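PDB 4FQD: NikO protein from Streptomyces tendae, which is an enolpyruvyl transferase essential in nikkomycin biosynthesis, and belongs to the MurA branch of the EPSP synthase family. Local coordinates for residues M148-V153 with L178-N183; S108-P113 with A195-L200; D234-F237 with W243-H246. The protein carries 4 engineered substitutions. All blocks are in the same frame, centred on the assembly; numbering follows the deposited sequence.

Interaction 1: residues M148-V153 with L178-N183; sequences MGRFGV and LDYTRN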
loop_
_atom_site.group_PDB
_atom_site.type_symbol
_atom_site.label_atom_id
_atom_site.label_comp_id
_atom_site.label_asym_id
_atom_site.label_seq_id
_atom_site.Cartn_x
_atom_site.Cartn_y
_atom_site.Cartn_z
ATOM N N MET A 148 -10.653 2.289 29.486
ATOM C CA MET A 148 -10.914 2.680 30.868
ATOM C C MET A 148 -11.626 1.568 31.635
ATOM O O MET A 148 -11.471 1.446 32.851
ATOM C CB MET A 148 -11.733 3.972 30.921
ATOM C CG MET A 148 -10.927 5.225 30.619
ATOM S SD MET A 148 -11.907 6.738 30.665
ATOM C CE MET A 148 -12.903 6.542 29.190
ATOM N N GLY A 149 -12.397 0.759 30.917
ATOM C CA GLY A 149 -13.104 -0.357 31.515
ATOM C C GLY A 149 -12.170 -1.407 32.089
ATOM O O GLY A 149 -12.514 -2.098 33.048
ATOM N N ARG A 150 -10.983 -1.524 31.503
ATOM C CA ARG A 150 -9.995 -2.489 31.972
ATOM C C ARG A 150 -9.343 -2.030 33.269
ATOM O O ARG A 150 -8.718 -2.824 33.972
ATOM C CB ARG A 150 -8.919 -2.722 30.912
ATOM C CG ARG A 150 -9.449 -3.206 29.579
ATOM C CD ARG A 150 -8.398 -4.026 28.858
ATOM N NE ARG A 150 -8.692 -4.181 27.438
ATOM C CZ ARG A 150 -7.982 -4.939 26.611
ATOM N NH1 ARG A 150 -6.939 -5.620 27.069
ATOM N NH2 ARG A 150 -8.314 -5.023 25.331
ATOM N N PHE A 151 -9.484 -0.744 33.576
ATOM C CA PHE A 151 -8.943 -0.185 34.810
ATOM C C PHE A 151 -9.997 -0.175 35.915
ATOM O O PHE A 151 -9.747 0.310 37.017
ATOM C CB PHE A 151 -8.408 1.234 34.580
ATOM C CG PHE A 151 -7.169 1.289 33.729
ATOM C CD1 PHE A 151 -7.260 1.272 32.347
ATOM C CD2 PHE A 151 -5.914 1.371 34.310
ATOM C CE1 PHE A 151 -6.124 1.326 31.561
ATOM C CE2 PHE A 151 -4.773 1.427 33.528
ATOM C CZ PHE A 151 -4.879 1.404 32.153
ATOM N N GLY A 152 -11.177 -0.708 35.611
ATOM C CA GLY A 152 -12.233 -0.829 36.600
ATOM C C GLY A 152 -13.352 0.190 36.476
ATOM O O GLY A 152 -14.249 0.234 37.318
ATOM N N VAL A 153 -13.304 1.010 35.431
ATOM C CA VAL A 153 -14.333 2.023 35.210
ATOM C C VAL A 153 -15.628 1.405 34.685
ATOM O O VAL A 153 -15.618 0.656 33.707
ATOM C CB VAL A 153 -13.852 3.119 34.237
ATOM C CG1 VAL A 153 -14.982 4.085 33.915
ATOM C CG2 VAL A 153 -12.663 3.861 34.823
ATOM N N LEU A 178 -2.664 -3.687 20.212
ATOM C CA LEU A 178 -3.114 -4.226 18.933
ATOM C C LEU A 178 -4.574 -4.664 19.011
ATOM O O LEU A 178 -5.211 -4.934 17.992
ATOM C CB LEU A 178 -2.226 -5.388 18.490
ATOM C CG LEU A 178 -0.760 -5.035 18.233
ATOM C CD1 LEU A 178 -0.010 -6.219 17.645
ATOM C CD2 LEU A 178 -0.654 -3.820 17.325
ATOM N N ASP A 179 -5.095 -4.728 20.232
ATOM C CA ASP A 179 -6.507 -5.000 20.466
ATOM C C ASP A 179 -7.373 -3.874 19.909
ATOM O O ASP A 179 -8.568 -4.052 19.676
ATOM C CB ASP A 179 -6.769 -5.154 21.964
ATOM C CG ASP A 179 -6.305 -6.492 22.505
ATOM O OD1 ASP A 179 -5.547 -7.197 21.804
ATOM O OD2 ASP A 179 -6.701 -6.837 23.637
ATOM N N TYR A 180 -6.759 -2.716 19.695
ATOM C CA TYR A 180 -7.481 -1.543 19.224
ATOM C C TYR A 180 -7.018 -1.104 17.838
ATOM O O TYR A 180 -7.052 0.080 17.508
ATOM C CB TYR A 180 -7.339 -0.404 20.233
ATOM C CG TYR A 180 -7.764 -0.798 21.628
ATOM C CD1 TYR A 180 -9.098 -0.743 22.010
ATOM C CD2 TYR A 180 -6.834 -1.241 22.559
ATOM C CE1 TYR A 180 -9.493 -1.108 23.282
ATOM C CE2 TYR A 180 -7.219 -1.609 23.833
ATOM C CZ TYR A 180 -8.550 -1.541 24.188
ATOM O OH TYR A 180 -8.936 -1.906 25.457
ATOM N N THR A 181 -6.589 -2.071 17.033
ATOM C CA THR A 181 -6.212 -1.814 15.648
ATOM C C THR A 181 -7.076 -2.655 14.714
ATOM O O THR A 181 -7.494 -3.755 15.075
ATOM C CB THR A 181 -4.730 -2.152 15.390
ATOM O OG1 THR A 181 -4.521 -3.560 15.551
ATOM C CG2 THR A 181 -3.832 -1.399 16.357
ATOM N N ARG A 182 -7.349 -2.137 13.521
ATOM C CA ARG A 182 -8.129 -2.884 12.538
ATOM C C ARG A 182 -7.318 -4.056 11.994
ATOM O O ARG A 182 -7.805 -5.185 11.934
ATOM C CB ARG A 182 -8.579 -1.982 11.387
ATOM C CG ARG A 182 -9.342 -2.728 10.299
ATOM C CD ARG A 182 -9.615 -1.858 9.080
ATOM N NE ARG A 182 -10.571 -0.789 9.355
ATOM C CZ ARG A 182 -10.250 0.500 9.434
ATOM N NH1 ARG A 182 -8.994 0.884 9.252
ATOM N NH2 ARG A 182 -11.188 1.403 9.688
ATOM N N ASN A 183 -6.080 -3.778 11.599
ATOM C CA ASN A 183 -5.179 -4.813 11.107
ATOM C C ASN A 183 -3.993 -4.995 12.047
ATOM O O ASN A 183 -3.202 -4.073 12.248
ATOM C CB ASN A 183 -4.691 -4.473 9.697
ATOM C CG ASN A 183 -4.008 -5.646 9.019
ATOM O OD1 ASN A 183 -2.821 -5.896 9.231
ATOM N ND2 ASN A 183 -4.757 -6.370 8.195
HETATM O O HOH W 1 -4.863 -7.150 25.830
#
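Arg150 and Asp179 form the salt bridge of this contact. Arg150 NH2 donates to Asp179 OD2 at 3.0 Å, and the bond is nearly straight at 174°. OD2 lies in the guanidinium plane and uses its anti lone pair, the one away from the other carboxylate oxygen. The two flat groups are still turned 43° against each other. A water doubles the link. It accepts from Arg150 NH1 at 2.9 Å and donates to Asp179 OD2 at 2.9 Å, so OD2 has two partners here. The arginine reaches far: its CA is 12.3 Å from the CA of Asp179, and its chain runs extended from CG to NE.

Tyr180 brings a second polar group. Its OH comes from the opposite direction and stops 3.0 Å from Arg150 NE. This hydroxyl is hydrogen-bonded to Asp146 OD1, on helix 142-149. The charge of Arg150 is answered by Asp179 and, through a long, weak ion pair at NE, by Asp146.

Apolar contacts bury the tyrosine. Its ring packs on Ile175 and Val147.

Local hydrogen bonds shape both segments. The hydroxyl Thr181 OG1 donates to Leu178 O at 2.9 Å. In the other segment, Val153 N bonds back to Met148 O and Gly152 N to Gly149 O. Gly152 has a positive phi at which a CB would jam against the carbonyl O of Phe151. With the two bonds this makes a Schellman motif ending helix 142-149, a helix of the inverse beta/alpha barrel fold of enolpyruvyl transferases.

Interaction 2: residues S108-P113 with A195-L200; sequences SLYLLP and AVKTAL. With SO4 (sulfate ion), chain C.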
loop_
_atom_site.group_PDB
_atom_site.type_symbol
_atom_site.label_atom_id
_atom_site.label_comp_id
_atom_site.label_asym_id
_atom_site.label_seq_id
_atom_site.Cartn_x
_atom_site.Cartn_y
_atom_site.Cartn_z
ATOM N N SER A 108 -11.461 17.019 24.208
ATOM C CA SER A 108 -12.059 16.953 25.537
ATOM C C SER A 108 -12.250 15.507 25.988
ATOM O O SER A 108 -12.400 15.234 27.179
ATOM C CB SER A 108 -13.397 17.691 25.558
ATOM O OG SER A 108 -14.321 17.098 24.663
ATOM N N LEU A 109 -12.240 14.587 25.029
ATOM C CA LEU A 109 -12.413 13.166 25.311
ATOM C C LEU A 109 -11.296 12.613 26.189
ATOM O O LEU A 109 -11.506 11.672 26.955
ATOM C CB LEU A 109 -12.488 12.369 24.007
ATOM C CG LEU A 109 -13.775 12.498 23.193
ATOM C CD1 LEU A 109 -13.642 11.777 21.863
ATOM C CD2 LEU A 109 -14.946 11.946 23.982
ATOM N N TYR A 110 -10.110 13.199 26.076
ATOM C CA TYR A 110 -8.954 12.717 26.822
ATOM C C TYR A 110 -8.832 13.389 28.188
ATOM O O TYR A 110 -7.803 13.283 28.855
ATOM C CB TYR A 110 -7.676 12.896 26.000
ATOM C CG TYR A 110 -7.739 12.196 24.661
ATOM C CD1 TYR A 110 -7.689 10.811 24.578
ATOM C CD2 TYR A 110 -7.858 12.918 23.481
ATOM C CE1 TYR A 110 -7.753 10.164 23.362
ATOM C CE2 TYR A 110 -7.921 12.279 22.256
ATOM C CZ TYR A 110 -7.869 10.902 22.203
ATOM O OH TYR A 110 -7.932 10.259 20.989
ATOM N N LEU A 111 -9.894 14.076 28.594
ATOM C CA LEU A 111 -9.975 14.650 29.931
ATOM C C LEU A 111 -10.656 13.658 30.863
ATOM O O LEU A 111 -10.604 13.801 32.084
ATOM C CB LEU A 111 -10.757 15.964 29.907
ATOM C CG LEU A 111 -10.113 17.126 29.150
ATOM C CD1 LEU A 111 -11.058 18.317 29.089
ATOM C CD2 LEU A 111 -8.799 17.518 29.801
ATOM N N LEU A 112 -11.295 12.654 30.270
ATOM C CA LEU A 112 -11.996 11.611 31.021
ATOM C C LEU A 112 -11.155 10.874 32.077
ATOM O O LEU A 112 -11.647 10.623 33.179
ATOM C CB LEU A 112 -12.666 10.610 30.072
ATOM C CG LEU A 112 -13.817 11.152 29.223
ATOM C CD1 LEU A 112 -14.394 10.058 28.339
ATOM C CD2 LEU A 112 -14.893 11.755 30.111
ATOM N N PRO A 113 -9.898 10.508 31.747
ATOM C CA PRO A 113 -9.077 9.876 32.788
ATOM C C PRO A 113 -8.856 10.785 33.994
ATOM O O PRO A 113 -8.809 10.300 35.122
ATOM C CB PRO A 113 -7.748 9.626 32.073
ATOM C CG PRO A 113 -8.120 9.476 30.649
ATOM C CD PRO A 113 -9.234 10.453 30.431
ATOM N N ALA A 195 -6.689 4.911 21.994
ATOM C CA ALA A 195 -6.628 3.903 23.047
ATOM C C ALA A 195 -5.312 3.981 23.815
ATOM O O ALA A 195 -5.280 3.773 25.027
ATOM C CB ALA A 195 -6.820 2.513 22.463
ATOM N N VAL A 196 -4.231 4.279 23.100
ATOM C CA VAL A 196 -2.912 4.387 23.714
ATOM C C VAL A 196 -2.841 5.598 24.637
ATOM O O VAL A 196 -2.329 5.509 25.752
ATOM C CB VAL A 196 -1.803 4.488 22.648
ATOM C CG1 VAL A 196 -0.448 4.709 23.307
ATOM C CG2 VAL A 196 -1.783 3.236 21.785
ATOM N N LYS A 197 -3.362 6.725 24.162
ATOM C CA LYS A 197 -3.392 7.951 24.950
ATOM C C LYS A 197 -4.176 7.751 26.240
ATOM O O LYS A 197 -3.729 8.144 27.318
ATOM C CB LYS A 197 -4.011 9.090 24.140
ATOM C CG LYS A 197 -3.249 9.433 22.873
ATOM C CD LYS A 197 -4.005 10.447 22.033
ATOM C CE LYS A 197 -3.288 10.716 20.721
ATOM N NZ LYS A 197 -3.974 11.766 19.919
ATOM N N THR A 198 -5.344 7.129 26.121
ATOM C CA THR A 198 -6.205 6.876 27.269
ATOM C C THR A 198 -5.540 5.933 28.268
ATOM O O THR A 198 -5.515 6.206 29.468
ATOM C CB THR A 198 -7.556 6.281 26.836
ATOM O OG1 THR A 198 -8.217 7.190 25.946
ATOM C CG2 THR A 198 -8.441 6.029 28.046
ATOM N N ALA A 199 -4.999 4.828 27.763
ATOM C CA ALA A 199 -4.352 3.829 28.608
ATOM C C ALA A 199 -3.166 4.408 29.371
ATOM O O ALA A 199 -2.953 4.083 30.539
ATOM C CB ALA A 199 -3.914 2.636 27.778
ATOM N N LEU A 200 -2.395 5.261 28.705
ATOM C CA LEU A 200 -1.260 5.918 29.342
ATOM C C LEU A 200 -1.717 6.832 30.470
ATOM O O LEU A 200 -1.149 6.814 31.563
ATOM C CB LEU A 200 -0.452 6.713 28.318
ATOM C CG LEU A 200 0.699 5.967 27.648
ATOM C CD1 LEU A 200 1.303 6.817 26.549
ATOM C CD2 LEU A 200 1.753 5.600 28.679
HETATM S S SO4 C . -6.944 10.614 17.803
HETATM O O1 SO4 C . -6.168 10.031 18.894
HETATM O O2 SO4 C . -7.441 11.927 18.207
HETATM O O3 SO4 C . -6.091 10.755 16.628
HETATM O O4 SO4 C . -8.071 9.740 17.486
#
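Tyr110 and Lys197 meet beside a sulfate site, where the turn before helix 112-118 packs on helix 192-204 inside the inverse beta/alpha barrel fold. The sulfate probably comes from the crystallisation liquor, but it shows that the pocket can hold an anion. Lys197 NZ donates to sulfate O1 at 3.0 Å. Tyr110 OH lies 2.7 Å from the same oxygen, a weak bond at most, since the hydroxyl proton has another acceptor within reach. Ser193 OG also binds the sulfate, and Lys197 NZ has a salt bridge to Asp220.

The lysine chain crosses one face of the tyrosine ring. Its CD stands 4.2 Å from the ring centroid and 24° off the normal, a CH-pi contact displaced toward the rim near CZ. The chain is extended beyond CG, which carries the ammonium past the ring to the sulfate. Val38 and Ala42 of helix 34-44 also pack on Tyr110. With an alanine at Tyr110 the lysine chain would probably lose the face that it lies on and be freer to turn, and the sulfate would lose its hydroxyl neighbour.

Thr198 comes to the ring edge, with OG1 3.9 Å from Tyr110 CD1. That hydroxyl is hydrogen-bonded to Gly194 O. The methyl is the branch anti to the backbone N (chi1 -59° for OG1), and Thr198 CG2 rests 4.3 Å from Pro113 CG.

Interaction 3: residues D234-F237 with W243-H246; sequences DIEF and WVIH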
loop_
_atom_site.group_PDB
_atom_site.type_symbol
_atom_site.label_atom_id
_atom_site.label_comp_id
_atom_site.label_asym_id
_atom_site.label_seq_id
_atom_site.Cartn_x
_atom_site.Cartn_y
_atom_site.Cartn_z
ATOM N N ASP A 234 6.373 7.636 36.501
ATOM C CA ASP A 234 7.490 6.780 36.131
ATOM C C ASP A 234 7.108 5.900 34.954
ATOM O O ASP A 234 6.552 4.818 35.131
ATOM C CB ASP A 234 7.917 5.912 37.315
ATOM C CG ASP A 234 9.103 5.026 36.992
ATOM O OD1 ASP A 234 9.867 5.348 36.057
ATOM O OD2 ASP A 234 9.272 4.001 37.680
ATOM N N ILE A 235 7.396 6.371 33.748
ATOM C CA ILE A 235 7.107 5.604 32.544
ATOM C C ILE A 235 8.390 5.011 31.955
ATOM O O ILE A 235 9.354 5.727 31.676
ATOM C CB ILE A 235 6.400 6.483 31.493
ATOM C CG1 ILE A 235 5.102 7.051 32.074
ATOM C CG2 ILE A 235 6.113 5.683 30.241
ATOM C CD1 ILE A 235 4.353 7.942 31.116
ATOM N N GLU A 236 8.395 3.698 31.762
ATOM C CA GLU A 236 9.607 2.998 31.358
ATOM C C GLU A 236 9.465 2.277 30.024
ATOM O O GLU A 236 8.483 1.583 29.788
ATOM C CB GLU A 236 9.996 2.007 32.451
ATOM C CG GLU A 236 11.102 1.048 32.093
ATOM C CD GLU A 236 11.306 0.005 33.173
ATOM O OE1 GLU A 236 10.600 0.052 34.205
ATOM O OE2 GLU A 236 12.175 -0.870 32.989
ATOM N N PHE A 237 10.455 2.451 29.154
ATOM C CA PHE A 237 10.495 1.741 27.880
ATOM C C PHE A 237 11.303 0.458 28.052
ATOM O O PHE A 237 12.481 0.407 27.693
ATOM C CB PHE A 237 11.131 2.617 26.803
ATOM C CG PHE A 237 10.331 3.848 26.466
ATOM C CD1 PHE A 237 9.015 3.987 26.885
ATOM C CD2 PHE A 237 10.900 4.866 25.724
ATOM C CE1 PHE A 237 8.291 5.123 26.569
ATOM C CE2 PHE A 237 10.182 6.001 25.404
ATOM C CZ PHE A 237 8.874 6.129 25.827
ATOM N N TRP A 243 5.898 -0.750 27.050
ATOM C CA TRP A 243 5.918 0.420 27.919
ATOM C C TRP A 243 5.330 0.077 29.280
ATOM O O TRP A 243 4.227 -0.463 29.372
ATOM C CB TRP A 243 5.146 1.580 27.289
ATOM C CG TRP A 243 5.824 2.176 26.094
ATOM C CD1 TRP A 243 6.984 1.752 25.513
ATOM C CD2 TRP A 243 5.390 3.307 25.338
ATOM N NE1 TRP A 243 7.296 2.548 24.440
ATOM C CE2 TRP A 243 6.326 3.517 24.308
ATOM C CE3 TRP A 243 4.290 4.173 25.424
ATOM C CZ2 TRP A 243 6.210 4.542 23.377
ATOM C CZ3 TRP A 243 4.171 5.193 24.498
ATOM C CH2 TRP A 243 5.125 5.370 23.489
ATOM N N VAL A 244 6.073 0.392 30.335
ATOM C CA VAL A 244 5.647 0.080 31.693
ATOM C C VAL A 244 5.425 1.350 32.508
ATOM O O VAL A 244 6.335 2.163 32.667
ATOM C CB VAL A 244 6.680 -0.811 32.413
ATOM C CG1 VAL A 244 6.265 -1.048 33.856
ATOM C CG2 VAL A 244 6.850 -2.130 31.677
ATOM N N ILE A 245 4.210 1.514 33.021
ATOM C CA ILE A 245 3.884 2.666 33.850
ATOM C C ILE A 245 3.726 2.263 35.311
ATOM O O ILE A 245 2.725 1.655 35.691
ATOM C CB ILE A 245 2.582 3.358 33.395
ATOM C CG1 ILE A 245 2.633 3.689 31.902
ATOM C CG2 ILE A 245 2.327 4.610 34.226
ATOM C CD1 ILE A 245 1.849 2.725 31.039
ATOM N N HIS A 246 4.718 2.601 36.125
ATOM C CA HIS A 246 4.628 2.361 37.558
ATOM C C HIS A 246 3.799 3.469 38.194
ATOM O O HIS A 246 4.336 4.422 38.757
ATOM C CB HIS A 246 6.021 2.296 38.180
ATOM C CG HIS A 246 6.913 1.273 37.551
ATOM N ND1 HIS A 246 6.751 -0.081 37.754
ATOM C CD2 HIS A 246 7.972 1.404 36.718
ATOM C CE1 HIS A 246 7.674 -0.739 37.076
ATOM N NE2 HIS A 246 8.428 0.137 36.439
#
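Phe237 and Trp243 lie side by side in an offset stack. The Phe237 ring and the five-membered ring of Trp243 have centroids 4.1 Å apart and planes at 21°. The overlap is close, with Phe237 CD1 3.3 Å from Trp243 CD1. On the same face of the sheet Ile235 CG1 meets Ile245 CG1 at 4.2 Å.

Polar groups mark the other end. His246 NE2 donates to Glu236 OE1 at 3.1 Å, with the acceptor near the ring plane. Glu236 reaches it with an extended chain, CG anti to the backbone N at chi1 171°. Asp234 OD2 is near the same ring, and the two carboxylates may favour a protonated histidine.

Backbone bonds hold these partners in register. Glu236 and Val244 are a hydrogen-bonded pair: Glu236 N to Val244 O and Val244 N to Glu236 O are both 2.7 Å. His246 N donates to Asp234 O at 3.0 Å.

Farther out, Arg229, on helix 219-231, makes a cation-pi contact with Phe237 and binds Ile235 O. Val221 and Val225 of that helix pack on Trp243. This is an antiparallel beta hairpin at the edge of a mixed four-stranded sheet, backed by helices as in the inverse beta/alpha barrel.

From the N terminus, residues 108-113 come first and meet 195-200 much later in the chain, so interaction 2 closes the longest loop, with 81 residues between its segments. Interaction 1 is nested inside it: 148-153 pairs with 178-183 before helix 192-204 begins. Interaction 3 follows in series and closes the short hairpin of 234-237 and 243-246. Helix 192-204 joins the three regions. Ala195 packs on Tyr180 and Thr198 on Met148, which ties interaction 2 to interaction 1. Leu200 packs on Ile245, Trp243 and Ile235, which ties it to the sheet of interaction 3. Interactions 1 and 3 do not touch; their nearest atoms are about 7 Å apart.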